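Local coordinates for protein RNA polymerase sigma factor SIGMA-28 (FliA) (Aquifex aeolicus, PDB 1RP3) that probably acts as a flagellar sigma factor that directs RNA polymerase to promoters, and is held here in an inactive conformation by the anti-sigma factor FlgM, at residues A[196-201]-A[211-216]. Numbering follows the deposited sequence.
Sequences IQLIFY and KILETS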
loop_
_atom_site.group_PDB
_atom_site.type_symbol
_atom_site.label_atom_id
_atom_site.label_comp_id
_atom_site.label_asym_id
_atom_site.label_seq_id
_atom_site.Cartn_x
_atom_site.Cartn_y
_atom_site.Cartn_z
ATOM N N ILE A 196 -9.772 -1.679 10.546
ATOM C CA ILE A 196 -9.452 -1.998 9.164
ATOM C C ILE A 196 -10.169 -1.054 8.211
ATOM O O ILE A 196 -9.577 -0.582 7.240
ATOM C CB ILE A 196 -9.803 -3.456 8.810
ATOM C CG1 ILE A 196 -8.878 -4.417 9.553
ATOM C CG2 ILE A 196 -9.647 -3.691 7.320
ATOM C CD1 ILE A 196 -7.406 -4.242 9.213
ATOM N N GLN A 197 -11.424 -0.735 8.514
ATOM C CA GLN A 197 -12.180 0.154 7.645
ATOM C C GLN A 197 -11.584 1.558 7.646
ATOM O O GLN A 197 -11.422 2.169 6.582
ATOM C CB GLN A 197 -13.662 0.192 8.040
ATOM C CG GLN A 197 -14.527 1.029 7.092
ATOM C CD GLN A 197 -16.029 0.911 7.372
ATOM O OE1 GLN A 197 -16.598 -0.189 7.394
ATOM N NE2 GLN A 197 -16.679 2.052 7.554
ATOM N N LEU A 198 -11.234 2.068 8.826
ATOM C CA LEU A 198 -10.666 3.410 8.911
ATOM C C LEU A 198 -9.316 3.500 8.211
ATOM O O LEU A 198 -8.969 4.535 7.633
ATOM C CB LEU A 198 -10.530 3.857 10.369
ATOM C CG LEU A 198 -11.791 4.235 11.160
ATOM C CD1 LEU A 198 -11.394 4.643 12.560
ATOM C CD2 LEU A 198 -12.552 5.360 10.500
ATOM N N ILE A 199 -8.573 2.398 8.235
ATOM C CA ILE A 199 -7.259 2.363 7.621
ATOM C C ILE A 199 -7.256 2.176 6.115
ATOM O O ILE A 199 -6.601 2.932 5.402
ATOM C CB ILE A 199 -6.362 1.288 8.286
ATOM C CG1 ILE A 199 -5.874 1.812 9.639
ATOM C CG2 ILE A 199 -5.178 0.937 7.385
ATOM C CD1 ILE A 199 -4.864 0.944 10.341
ATOM N N PHE A 200 -8.032 1.211 5.631
ATOM C CA PHE A 200 -8.063 0.902 4.209
ATOM C C PHE A 200 -9.190 1.495 3.395
ATOM O O PHE A 200 -9.000 1.801 2.221
ATOM C CB PHE A 200 -8.032 -0.612 3.998
ATOM C CG PHE A 200 -6.772 -1.264 4.484
ATOM C CD1 PHE A 200 -6.678 -1.723 5.784
ATOM C CD2 PHE A 200 -5.701 -1.472 3.621
ATOM C CE1 PHE A 200 -5.532 -2.384 6.228
ATOM C CE2 PHE A 200 -4.546 -2.134 4.054
ATOM C CZ PHE A 200 -4.467 -2.594 5.361
ATOM N N TYR A 201 -10.379 1.595 3.978
ATOM C CA TYR A 201 -11.498 2.166 3.249
ATOM C C TYR A 201 -11.442 3.688 3.350
ATOM O O TYR A 201 -11.706 4.382 2.376
ATOM C CB TYR A 201 -12.832 1.616 3.758
ATOM C CG TYR A 201 -14.039 2.242 3.093
ATOM C CD1 TYR A 201 -14.382 1.912 1.784
ATOM C CD2 TYR A 201 -14.822 3.183 3.767
ATOM C CE1 TYR A 201 -15.475 2.506 1.156
ATOM C CE2 TYR A 201 -15.914 3.784 3.157
ATOM C CZ TYR A 201 -16.238 3.444 1.851
ATOM O OH TYR A 201 -17.319 4.050 1.248
ATOM N N LYS A 211 -6.196 9.039 16.817
ATOM C CA LYS A 211 -6.869 10.263 17.233
ATOM C C LYS A 211 -8.387 10.086 17.192
ATOM O O LYS A 211 -9.099 10.517 18.102
ATOM C CB LYS A 211 -6.431 11.430 16.341
ATOM C CG LYS A 211 -4.943 11.758 16.465
ATOM C CD LYS A 211 -4.377 12.516 15.262
ATOM C CE LYS A 211 -4.955 13.918 15.105
ATOM N NZ LYS A 211 -4.317 14.621 13.949
ATOM N N ILE A 212 -8.869 9.408 16.156
ATOM C CA ILE A 212 -10.295 9.162 15.996
ATOM C C ILE A 212 -10.814 8.268 17.117
ATOM O O ILE A 212 -11.799 8.603 17.768
ATOM C CB ILE A 212 -10.609 8.513 14.613
ATOM C CG1 ILE A 212 -10.139 9.426 13.485
ATOM C CG2 ILE A 212 -12.091 8.287 14.451
ATOM C CD1 ILE A 212 -10.241 8.800 12.124
ATOM N N LEU A 213 -10.147 7.141 17.355
ATOM C CA LEU A 213 -10.587 6.212 18.399
ATOM C C LEU A 213 -10.189 6.598 19.832
ATOM O O LEU A 213 -10.513 5.886 20.796
ATOM C CB LEU A 213 -10.150 4.782 18.070
ATOM C CG LEU A 213 -10.685 4.260 16.730
ATOM C CD1 LEU A 213 -10.311 2.793 16.550
ATOM C CD2 LEU A 213 -12.200 4.436 16.662
ATOM N N GLU A 214 -9.524 7.747 19.962
ATOM C CA GLU A 214 -9.081 8.271 21.251
ATOM C C GLU A 214 -8.196 7.301 22.037
ATOM O O GLU A 214 -8.305 7.206 23.260
ATOM C CB GLU A 214 -10.285 8.699 22.090
ATOM N N THR A 215 -7.325 6.580 21.335
ATOM C CA THR A 215 -6.424 5.640 21.987
ATOM C C THR A 215 -4.984 5.905 21.544
ATOM O O THR A 215 -4.697 6.953 20.954
ATOM C CB THR A 215 -6.820 4.182 21.671
ATOM O OG1 THR A 215 -6.038 3.277 22.471
ATOM C CG2 THR A 215 -6.597 3.885 20.195
ATOM N N SER A 216 -4.084 4.967 21.850
ATOM C CA SER A 216 -2.670 5.075 21.478
ATOM C C SER A 216 -2.402 4.463 20.101
ATOM O O SER A 216 -3.212 3.697 19.583
ATOM C CB SER A 216 -1.801 4.331 22.487
ATOM O OG SER A 216 -2.015 2.933 22.369
#
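L198 of helix 190-201 reaches across to I212 and L213, where helix 206-212 ends. Its CB points toward the other segment but is still 5.2 Å from I212 CD1, and L198 CG lies 4.9 Å from that same methyl. L198 CD1 is the closer branch, meeting I212 CG2 and L213 CD2 at 4.2 Å each. L198 CD2 lies 4.4 Å from I212 CD1. L198 CG sits beside the backbone N (chi1 -73°), anti to the carbonyl carbon, and CD1 continues the extended chain (chi2 -180°) into the angle between the two partners. L198 and I212 meet tip to tip, whereas L213 crosses at a slant. Just beyond, E214 with positive phi closes the helix in a Schellman motif. L213 also packs on R191, L194 and V195, while L63 and I67 of the FlgM chain cover L198 and I212. The order of the helices is consistent with the helix-turn-helix of sigma region 4, with helix 190-201 packed against its first helix. Methyls alone meet here, at relaxed distances, implying apolar packing without directional bonds, part of it shared with the anti-sigma factor.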